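Local coordinates for protein dally-like, isoform A (Drosophila melanogaster, PDB 6XTZ) that binds Wnt and Hedgehog proteins as a GPI-anchored glypican of the cell surface, shielding the lipid of Wnt so that it can signal at a distance, at residues S11-I16 with G241-P246; E26-P31 with Y51-R56; E129-N134 with S196-R201. The protein carries 5 engineered substitutions. All blocks are in the same frame, centred on the assembly; numbering follows the deposited sequence.

Starting from the N terminus, residues 11-16 enter the short helix 14-19 and are met much later by 241-246, so contact 1 closes the longest loop and holds the other two inside it. Contact 2 is a short closure within that loop, folding 26-31 back onto the start of helix 51-110; it touches contact 1 where Ile27 CD1 packs on Thr14 O at 3.8 Å. Helix 51-110 then runs down the elongated molecule and flanks contact 3, which pairs helices 118-134 and 185-216. Contacts 2 and 3 follow in series, their centres about 62 Å apart. Contacts 1 and 2 build one end of the molecule; contact 3 belongs to the lipid-binding bundle.

Contact 1: residues S11-I16 with G241-P246; sequences SAVTHI and GYTEKP. With NAG (2-acetamido-2-deoxy-beta-D-glucopyranose), chain B.
Gly241 packs its backbone against Val13 and Ala12. Val13 CG1 lies 3.5 Å from Gly241 C, while the methyl of Ala12 looks toward the glycine carbonyl. A positive phi of 80° would press any CB here against the preceding carbonyl oxygen, which accounts for glycine. The side chain of Tyr242 leaves the backbone away from the first segment and touches Ile489, so the main chain does the touching: Tyr242 O comes within 3.2 Å of Val13 CG1, a close approach of a methyl to a carbonyl oxygen.

Thr243 is the busiest residue of this side. With OG1 set between its own N and carbonyl carbon (chi1 62°), CG2 falls beside the backbone N and reaches across to Ala12 O at 3.3 Å. The same methyl lies 3.7 Å from Val13 CG1, and Ile16 CD1 reaches it at 3.9 Å, the two side chains crossing at about a right angle. Further on, Glu244 bends its carboxylate back, OE2 receiving a weak bond from Thr243 N. No hydrogen bond joins the two segments. At the outer margin the N-linked sugar on Asn9 leans over Ala12, its O5 3.4 Å from Ala12 CB.

Val13 and Ile16 also rest on Ala238, so the first segment sits over the end of helix 236-239, whose Cys239 is disulfide-bonded to Cys49. That helix finishes in a Schellman motif with Gly241 as its C-prime residue, while Val13 takes the N-cap position of helix 14-19.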
loop_
_atom_site.group_PDB
_atom_site.type_symbol
_atom_site.label_atom_id
_atom_site.label_comp_id
_atom_site.label_asym_id
_atom_site.label_seq_id
_atom_site.Cartn_x
_atom_site.Cartn_y
_atom_site.Cartn_z
ATOM N N SER A 11 -31.430 -39.917 -0.024
ATOM C CA SER A 11 -32.384 -39.448 0.972
ATOM C C SER A 11 -31.697 -38.674 2.090
ATOM O O SER A 11 -32.329 -37.830 2.735
ATOM C CB SER A 11 -33.163 -40.631 1.547
ATOM O OG SER A 11 -34.085 -40.201 2.532
ATOM N N ALA A 12 -30.414 -38.944 2.336
ATOM C CA ALA A 12 -29.695 -38.255 3.399
ATOM C C ALA A 12 -29.305 -36.831 3.026
ATOM O O ALA A 12 -28.984 -36.040 3.918
ATOM C CB ALA A 12 -28.441 -39.045 3.785
ATOM N N VAL A 13 -29.334 -36.486 1.739
ATOM C CA VAL A 13 -28.884 -35.186 1.263
ATOM C C VAL A 13 -29.991 -34.413 0.557
ATOM O O VAL A 13 -29.717 -33.403 -0.090
ATOM C CB VAL A 13 -27.655 -35.329 0.343
ATOM C CG1 VAL A 13 -26.458 -35.830 1.132
ATOM C CG2 VAL A 13 -27.968 -36.267 -0.813
ATOM N N THR A 14 -31.244 -34.865 0.669
ATOM C CA THR A 14 -32.334 -34.162 -0.000
ATOM C C THR A 14 -32.546 -32.769 0.581
ATOM O O THR A 14 -32.949 -31.852 -0.145
ATOM C CB THR A 14 -33.627 -34.980 0.081
ATOM O OG1 THR A 14 -34.706 -34.233 -0.495
ATOM C CG2 THR A 14 -33.966 -35.321 1.524
ATOM N N HIS A 15 -32.270 -32.586 1.874
ATOM C CA HIS A 15 -32.412 -31.265 2.478
ATOM C C HIS A 15 -31.285 -30.332 2.055
ATOM O O HIS A 15 -31.492 -29.116 1.964
ATOM C CB HIS A 15 -32.458 -31.384 4.002
ATOM C CG HIS A 15 -31.178 -31.866 4.609
ATOM N ND1 HIS A 15 -30.796 -33.191 4.589
ATOM C CD2 HIS A 15 -30.194 -31.202 5.261
ATOM C CE1 HIS A 15 -29.631 -33.320 5.199
ATOM N NE2 HIS A 15 -29.244 -32.128 5.617
ATOM N N ILE A 16 -30.095 -30.879 1.796
ATOM C CA ILE A 16 -28.967 -30.054 1.375
ATOM C C ILE A 16 -29.246 -29.420 0.018
ATOM O O ILE A 16 -28.964 -28.234 -0.198
ATOM C CB ILE A 16 -27.676 -30.891 1.355
ATOM C CG1 ILE A 16 -27.364 -31.429 2.753
ATOM C CG2 ILE A 16 -26.511 -30.070 0.831
ATOM C CD1 ILE A 16 -26.118 -32.288 2.809
ATOM N N GLY A 241 -24.230 -38.646 -1.646
ATOM C CA GLY A 241 -24.977 -38.953 -0.446
ATOM C C GLY A 241 -24.315 -38.535 0.845
ATOM O O GLY A 241 -24.846 -38.835 1.920
ATOM N N TYR A 242 -23.176 -37.849 0.778
ATOM C CA TYR A 242 -22.459 -37.416 1.967
ATOM C C TYR A 242 -22.981 -36.067 2.442
ATOM O O TYR A 242 -23.312 -35.194 1.634
ATOM C CB TYR A 242 -20.959 -37.321 1.686
ATOM C CG TYR A 242 -20.321 -38.627 1.264
ATOM C CD1 TYR A 242 -20.720 -39.832 1.827
ATOM C CD2 TYR A 242 -19.319 -38.652 0.303
ATOM C CE1 TYR A 242 -20.135 -41.026 1.445
ATOM C CE2 TYR A 242 -18.730 -39.840 -0.085
ATOM C CZ TYR A 242 -19.141 -41.024 0.488
ATOM O OH TYR A 242 -18.555 -42.208 0.102
ATOM N N THR A 243 -23.050 -35.899 3.763
ATOM C CA THR A 243 -23.499 -34.652 4.363
ATOM C C THR A 243 -22.380 -33.865 5.027
ATOM O O THR A 243 -22.618 -32.732 5.461
ATOM C CB THR A 243 -24.601 -34.925 5.398
ATOM O OG1 THR A 243 -24.075 -35.738 6.454
ATOM C CG2 THR A 243 -25.773 -35.646 4.749
ATOM N N GLU A 244 -21.176 -34.422 5.116
ATOM C CA GLU A 244 -20.090 -33.760 5.824
ATOM C C GLU A 244 -19.580 -32.552 5.046
ATOM O O GLU A 244 -19.673 -32.484 3.817
ATOM C CB GLU A 244 -18.937 -34.734 6.075
ATOM C CG GLU A 244 -19.225 -35.802 7.121
ATOM C CD GLU A 244 -20.037 -36.963 6.578
ATOM O OE1 GLU A 244 -20.399 -37.856 7.373
ATOM O OE2 GLU A 244 -20.312 -36.988 5.359
ATOM N N LYS A 245 -19.035 -31.589 5.787
ATOM C CA LYS A 245 -18.428 -30.417 5.186
ATOM C C LYS A 245 -17.087 -30.782 4.550
ATOM O O LYS A 245 -16.482 -31.801 4.893
ATOM C CB LYS A 245 -18.235 -29.328 6.240
ATOM C CG LYS A 245 -19.521 -28.659 6.694
ATOM C CD LYS A 245 -20.225 -27.973 5.534
ATOM C CE LYS A 245 -21.310 -27.024 6.023
ATOM N NZ LYS A 245 -22.332 -27.716 6.854
ATOM N N PRO A 246 -16.605 -29.969 3.613
ATOM C CA PRO A 246 -15.284 -30.225 3.032
ATOM C C PRO A 246 -14.180 -30.026 4.058
ATOM O O PRO A 246 -14.322 -29.264 5.019
ATOM C CB PRO A 246 -15.180 -29.191 1.903
ATOM C CG PRO A 246 -16.578 -28.715 1.670
ATOM C CD PRO A 246 -17.277 -28.823 2.977
HETATM C C1 NAG B . -30.298 -42.840 4.075
HETATM C C2 NAG B . -30.141 -43.788 5.263
HETATM C C3 NAG B . -31.433 -43.836 6.072
HETATM C C4 NAG B . -31.862 -42.431 6.472
HETATM C C5 NAG B . -31.945 -41.533 5.240
HETATM C C6 NAG B . -32.249 -40.092 5.578
HETATM C C7 NAG B . -28.654 -45.739 5.238
HETATM C C8 NAG B . -28.418 -47.111 4.681
HETATM N N2 NAG B . -29.763 -45.120 4.822
HETATM O O3 NAG B . -31.238 -44.634 7.234
HETATM O O4 NAG B . -33.132 -42.472 7.112
HETATM O O5 NAG B . -30.689 -41.540 4.543
HETATM O O6 NAG B . -31.708 -39.728 6.840
HETATM O O7 NAG B . -27.875 -45.215 6.029
#

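Contact 2: residues E26-P31 with Y51-R56; sequences EIPQKP and YNMETR
Glu26 and Arg56 supply the ionic part of the contact, a salt bridge between the loop and the first turns of helix 51-110. Glu26 OE1 stands 3.2 Å from Arg56 NH1, and the hydrogen bond within the pair is weak, its N-H...O angle only 123°. The two side chains cross at about a right angle with carboxylate and guanidinium planes 59° apart, so the two groups do not lie flat in a paired, two-bond arrangement. Glu26 OE2 stays farther off, 3.7 Å from Arg56 NH1. The arginine starts with CG anti to the backbone N (chi1 165°), and a bend at its third torsion turns NE out of the extended line before the guanidinium meets Glu26 OE1.

The apolar part belongs to Met53. Its sulfur meets the proline ring tip to tip, Met53 SD lying 3.5 Å from Pro28 CD. It also approaches Glu26 O at 3.8 Å and Ile27 CA a little farther away, so SD is received by three consecutive residues of the loop. Met53 and Ile27 both touch Phe17 of helix 14-19, which joins this packing to the neighbouring helix.

Backbone atoms exchange no hydrogen bond across the two segments. The buried thioether against the CD of Pro28 makes no directional bond between them either, which leaves a weak, oblique ion pair at the surface beside a buried sulfur contact.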
loop_
_atom_site.group_PDB
_atom_site.type_symbol
_atom_site.label_atom_id
_atom_site.label_comp_id
_atom_site.label_asym_id
_atom_site.label_seq_id
_atom_site.Cartn_x
_atom_site.Cartn_y
_atom_site.Cartn_z
ATOM N N GLU A 26 -36.885 -31.300 -9.092
ATOM C CA GLU A 26 -35.659 -31.644 -9.801
ATOM C C GLU A 26 -34.838 -32.709 -9.087
ATOM O O GLU A 26 -34.027 -33.381 -9.733
ATOM C CB GLU A 26 -34.795 -30.395 -9.997
ATOM C CG GLU A 26 -35.550 -29.172 -10.489
ATOM C CD GLU A 26 -34.641 -27.975 -10.693
ATOM O OE1 GLU A 26 -33.439 -28.182 -10.961
ATOM O OE2 GLU A 26 -35.124 -26.829 -10.577
ATOM N N ILE A 27 -35.026 -32.878 -7.782
ATOM C CA ILE A 27 -34.190 -33.771 -6.983
ATOM C C ILE A 27 -34.554 -35.222 -7.276
ATOM O O ILE A 27 -35.693 -35.639 -7.019
ATOM C CB ILE A 27 -34.325 -33.464 -5.484
ATOM C CG1 ILE A 27 -33.968 -32.005 -5.206
ATOM C CG2 ILE A 27 -33.442 -34.396 -4.668
ATOM C CD1 ILE A 27 -34.120 -31.608 -3.758
ATOM N N PRO A 28 -33.629 -36.024 -7.802
ATOM C CA PRO A 28 -33.930 -37.444 -8.023
ATOM C C PRO A 28 -34.027 -38.183 -6.697
ATOM O O PRO A 28 -33.173 -38.034 -5.820
ATOM C CB PRO A 28 -32.741 -37.932 -8.858
ATOM C CG PRO A 28 -31.629 -37.015 -8.487
ATOM C CD PRO A 28 -32.264 -35.675 -8.226
ATOM N N GLN A 29 -35.089 -38.977 -6.553
ATOM C CA GLN A 29 -35.269 -39.756 -5.333
ATOM C C GLN A 29 -34.260 -40.894 -5.256
ATOM O O GLN A 29 -33.686 -41.153 -4.192
ATOM C CB GLN A 29 -36.698 -40.291 -5.266
ATOM C CG GLN A 29 -37.759 -39.209 -5.386
ATOM C CD GLN A 29 -39.154 -39.769 -5.575
ATOM O OE1 GLN A 29 -39.333 -40.973 -5.765
ATOM N NE2 GLN A 29 -40.152 -38.895 -5.526
ATOM N N LYS A 30 -34.029 -41.574 -6.369
ATOM C CA LYS A 30 -33.072 -42.660 -6.469
ATOM C C LYS A 30 -31.838 -42.212 -7.242
ATOM O O LYS A 30 -31.898 -41.263 -8.032
ATOM C CB LYS A 30 -33.705 -43.873 -7.164
ATOM C CG LYS A 30 -34.959 -44.388 -6.479
ATOM C CD LYS A 30 -34.694 -44.711 -5.016
ATOM C CE LYS A 30 -35.953 -45.212 -4.323
ATOM N NZ LYS A 30 -36.475 -46.460 -4.948
ATOM N N PRO A 31 -30.694 -42.862 -7.026
ATOM C CA PRO A 31 -29.482 -42.480 -7.761
ATOM C C PRO A 31 -29.672 -42.600 -9.266
ATOM O O PRO A 31 -30.277 -43.553 -9.763
ATOM C CB PRO A 31 -28.430 -43.468 -7.247
ATOM C CG PRO A 31 -28.917 -43.860 -5.895
ATOM C CD PRO A 31 -30.415 -43.872 -5.990
ATOM N N TYR A 51 -27.497 -33.116 -14.240
ATOM C CA TYR A 51 -26.697 -32.101 -14.916
ATOM C C TYR A 51 -27.183 -30.697 -14.577
ATOM O O TYR A 51 -26.376 -29.767 -14.457
ATOM C CB TYR A 51 -26.734 -32.335 -16.425
ATOM C CG TYR A 51 -25.790 -31.467 -17.225
ATOM C CD1 TYR A 51 -24.505 -31.902 -17.523
ATOM C CD2 TYR A 51 -26.190 -30.227 -17.705
ATOM C CE1 TYR A 51 -23.641 -31.118 -18.265
ATOM C CE2 TYR A 51 -25.335 -29.439 -18.449
ATOM C CZ TYR A 51 -24.063 -29.889 -18.726
ATOM O OH TYR A 51 -23.211 -29.104 -19.466
ATOM N N ASN A 52 -28.498 -30.522 -14.420
ATOM C CA ASN A 52 -29.027 -29.203 -14.090
ATOM C C ASN A 52 -28.751 -28.836 -12.638
ATOM O O ASN A 52 -28.500 -27.667 -12.327
ATOM C CB ASN A 52 -30.526 -29.152 -14.380
ATOM C CG ASN A 52 -30.840 -29.291 -15.858
ATOM O OD1 ASN A 52 -30.140 -28.735 -16.707
ATOM N ND2 ASN A 52 -31.892 -30.038 -16.172
ATOM N N MET A 53 -28.798 -29.814 -11.730
ATOM C CA MET A 53 -28.447 -29.539 -10.340
ATOM C C MET A 53 -26.984 -29.138 -10.218
ATOM O O MET A 53 -26.641 -28.224 -9.460
ATOM C CB MET A 53 -28.739 -30.761 -9.471
ATOM C CG MET A 53 -30.208 -31.114 -9.364
ATOM S SD MET A 53 -30.441 -32.694 -8.535
ATOM C CE MET A 53 -29.610 -32.388 -6.978
ATOM N N GLU A 54 -26.107 -29.811 -10.965
ATOM C CA GLU A 54 -24.687 -29.485 -10.926
ATOM C C GLU A 54 -24.425 -28.088 -11.473
ATOM O O GLU A 54 -23.598 -27.348 -10.928
ATOM C CB GLU A 54 -23.896 -30.528 -11.713
ATOM C CG GLU A 54 -22.393 -30.378 -11.603
ATOM C CD GLU A 54 -21.650 -31.313 -12.532
ATOM O OE1 GLU A 54 -22.123 -31.530 -13.668
ATOM O OE2 GLU A 54 -20.592 -31.834 -12.124
ATOM N N THR A 55 -25.121 -27.708 -12.547
ATOM C CA THR A 55 -24.913 -26.388 -13.133
ATOM C C THR A 55 -25.356 -25.284 -12.182
ATOM O O THR A 55 -24.663 -24.269 -12.035
ATOM C CB THR A 55 -25.654 -26.279 -14.467
ATOM O OG1 THR A 55 -25.190 -27.303 -15.356
ATOM C CG2 THR A 55 -25.413 -24.918 -15.103
ATOM N N ARG A 56 -26.503 -25.463 -11.520
ATOM C CA ARG A 56 -26.973 -24.464 -10.564
ATOM C C ARG A 56 -25.974 -24.279 -9.428
ATOM O O ARG A 56 -25.577 -23.153 -9.110
ATOM C CB ARG A 56 -28.345 -24.862 -10.014
ATOM C CG ARG A 56 -28.751 -24.084 -8.770
ATOM C CD ARG A 56 -30.127 -24.489 -8.261
ATOM N NE ARG A 56 -31.205 -23.778 -8.942
ATOM C CZ ARG A 56 -31.934 -24.289 -9.929
ATOM N NH1 ARG A 56 -31.706 -25.523 -10.358
ATOM N NH2 ARG A 56 -32.896 -23.565 -10.486
#

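Contact 3: residues E129-N134 with S196-R201; sequences ETYFAN and SFVATR
Tyr131 and Arg201 interlock two neighbouring helices of the all-helical glypican bundle by a knob-into-hole arrangement: the arginine enters the space among Tyr131, Phe132, Ala133 and Asn134. The axes of the short segments 129-134 and 196-201 run in the same general direction, 9.6 Å apart at closest approach and crossing at -28°.

The tight part is the tyrosine. Its CG is anti to the backbone N (chi1 171°), and the ring extends from there against helix 185-216. Arg201 CD lies over one face in a CH-pi contact, 4.1 Å from the ring centroid, and toward the rim. Phe197 O approaches in the ring plane at the edge, 3.3 Å from Tyr131 CE2, while the phenol oxygen OH is pressed on Val198, 3.2 Å from its CG2. Next to this, Phe132 crosses Thr200 at about a right angle, CE1 meeting CG2. Tyr131, Phe197 and Val198 all touch Leu139 of helix 139-158, and Phe197 packs on Leu95 and Ile289, both of the palmitoleate pocket, with its own side chain about 4 Å from the bound lipid.

Toward solvent, where Ala133 is exposed, the contact is looser and polar. The arginine chain, extended from CG to NE, carries its charge to the C-terminal end of helix 118-134, where carbonyl oxygens would favour a cation. Arg201 NH1 gives a weak bond to Ala133 O and a better one to Phe132 O at 3.1 Å, entering from above that carbonyl's plane. Over one face of the Arg201 guanidinium lies Asn134 C, 3.3 Å above the plane and offset toward the rim.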
loop_
_atom_site.group_PDB
_atom_site.type_symbol
_atom_site.label_atom_id
_atom_site.label_comp_id
_atom_site.label_asym_id
_atom_site.label_seq_id
_atom_site.Cartn_x
_atom_site.Cartn_y
_atom_site.Cartn_z
ATOM N N GLU A 129 5.139 23.329 -0.664
ATOM C CA GLU A 129 3.752 22.931 -0.881
ATOM C C GLU A 129 3.576 22.279 -2.245
ATOM O O GLU A 129 2.818 21.314 -2.388
ATOM C CB GLU A 129 2.829 24.142 -0.749
ATOM C CG GLU A 129 2.844 24.800 0.618
ATOM C CD GLU A 129 1.902 25.982 0.697
ATOM O OE1 GLU A 129 0.964 26.050 -0.126
ATOM O OE2 GLU A 129 2.100 26.847 1.576
ATOM N N THR A 130 4.271 22.795 -3.262
ATOM C CA THR A 130 4.160 22.222 -4.597
ATOM C C THR A 130 4.743 20.815 -4.644
ATOM O O THR A 130 4.196 19.938 -5.322
ATOM C CB THR A 130 4.849 23.127 -5.619
ATOM O OG1 THR A 130 4.246 24.427 -5.590
ATOM C CG2 THR A 130 4.720 22.551 -7.022
ATOM N N TYR A 131 5.840 20.572 -3.921
ATOM C CA TYR A 131 6.418 19.232 -3.918
ATOM C C TYR A 131 5.455 18.220 -3.314
ATOM O O TYR A 131 5.248 17.135 -3.871
ATOM C CB TYR A 131 7.747 19.195 -3.162
ATOM C CG TYR A 131 8.208 17.766 -2.982
ATOM C CD1 TYR A 131 8.750 17.059 -4.046
ATOM C CD2 TYR A 131 8.052 17.107 -1.768
ATOM C CE1 TYR A 131 9.148 15.744 -3.902
ATOM C CE2 TYR A 131 8.445 15.789 -1.615
ATOM C CZ TYR A 131 8.994 15.114 -2.687
ATOM O OH TYR A 131 9.389 13.805 -2.546
ATOM N N PHE A 132 4.871 18.543 -2.157
ATOM C CA PHE A 132 3.949 17.600 -1.533
ATOM C C PHE A 132 2.720 17.372 -2.397
ATOM O O PHE A 132 2.104 16.302 -2.329
ATOM C CB PHE A 132 3.537 18.086 -0.144
ATOM C CG PHE A 132 2.679 17.104 0.603
ATOM C CD1 PHE A 132 3.239 15.971 1.170
ATOM C CD2 PHE A 132 1.312 17.302 0.722
ATOM C CE1 PHE A 132 2.456 15.056 1.850
ATOM C CE2 PHE A 132 0.523 16.393 1.405
ATOM C CZ PHE A 132 1.096 15.269 1.969
ATOM N N ALA A 133 2.357 18.353 -3.225
ATOM C CA ALA A 133 1.175 18.223 -4.069
ATOM C C ALA A 133 1.442 17.317 -5.267
ATOM O O ALA A 133 0.736 16.325 -5.476
ATOM C CB ALA A 133 0.704 19.604 -4.532
ATOM N N ASN A 134 2.459 17.643 -6.071
ATOM C CA ASN A 134 2.723 16.909 -7.301
ATOM C C ASN A 134 4.111 16.286 -7.387
ATOM O O ASN A 134 4.347 15.482 -8.294
ATOM C CB ASN A 134 2.504 17.816 -8.526
ATOM C CG ASN A 134 3.391 19.051 -8.519
ATOM O OD1 ASN A 134 4.509 19.037 -8.000
ATOM N ND2 ASN A 134 2.891 20.133 -9.107
ATOM N N SER A 196 12.403 14.594 5.120
ATOM C CA SER A 196 11.085 14.609 5.745
ATOM C C SER A 196 9.980 14.736 4.702
ATOM O O SER A 196 8.974 14.022 4.761
ATOM C CB SER A 196 11.003 15.749 6.759
ATOM O OG SER A 196 9.800 15.678 7.503
ATOM N N PHE A 197 10.155 15.638 3.734
ATOM C CA PHE A 197 9.111 15.859 2.739
ATOM C C PHE A 197 9.006 14.693 1.763
ATOM O O PHE A 197 7.904 14.349 1.318
ATOM C CB PHE A 197 9.368 17.168 1.994
ATOM C CG PHE A 197 8.746 18.365 2.652
ATOM C CD1 PHE A 197 9.390 19.011 3.696
ATOM C CD2 PHE A 197 7.514 18.839 2.233
ATOM C CE1 PHE A 197 8.815 20.110 4.307
ATOM C CE2 PHE A 197 6.935 19.939 2.839
ATOM C CZ PHE A 197 7.586 20.574 3.877
ATOM N N VAL A 198 10.135 14.074 1.413
ATOM C CA VAL A 198 10.091 12.911 0.533
ATOM C C VAL A 198 9.404 11.744 1.232
ATOM O O VAL A 198 8.542 11.074 0.655
ATOM C CB VAL A 198 11.507 12.534 0.061
ATOM C CG1 VAL A 198 11.471 11.234 -0.729
ATOM C CG2 VAL A 198 12.094 13.648 -0.787
ATOM N N ALA A 199 9.766 11.492 2.493
ATOM C CA ALA A 199 9.146 10.397 3.231
ATOM C C ALA A 199 7.664 10.659 3.473
ATOM O O ALA A 199 6.848 9.732 3.417
ATOM C CB ALA A 199 9.876 10.175 4.556
ATOM N N THR A 200 7.296 11.915 3.737
ATOM C CA THR A 200 5.899 12.234 4.011
ATOM C C THR A 200 5.041 12.065 2.763
ATOM O O THR A 200 3.965 11.456 2.814
ATOM C CB THR A 200 5.780 13.657 4.557
ATOM O OG1 THR A 200 6.614 13.798 5.714
ATOM C CG2 THR A 200 4.339 13.963 4.936
ATOM N N ARG A 201 5.501 12.598 1.630
ATOM C CA ARG A 201 4.738 12.478 0.393
ATOM C C ARG A 201 4.653 11.028 -0.065
ATOM O O ARG A 201 3.575 10.543 -0.423
ATOM C CB ARG A 201 5.360 13.350 -0.697
ATOM C CG ARG A 201 4.878 12.996 -2.092
ATOM C CD ARG A 201 5.364 13.982 -3.138
ATOM N NE ARG A 201 5.084 13.499 -4.489
ATOM C CZ ARG A 201 3.908 13.612 -5.098
ATOM N NH1 ARG A 201 2.887 14.193 -4.481
ATOM N NH2 ARG A 201 3.750 13.140 -6.327
#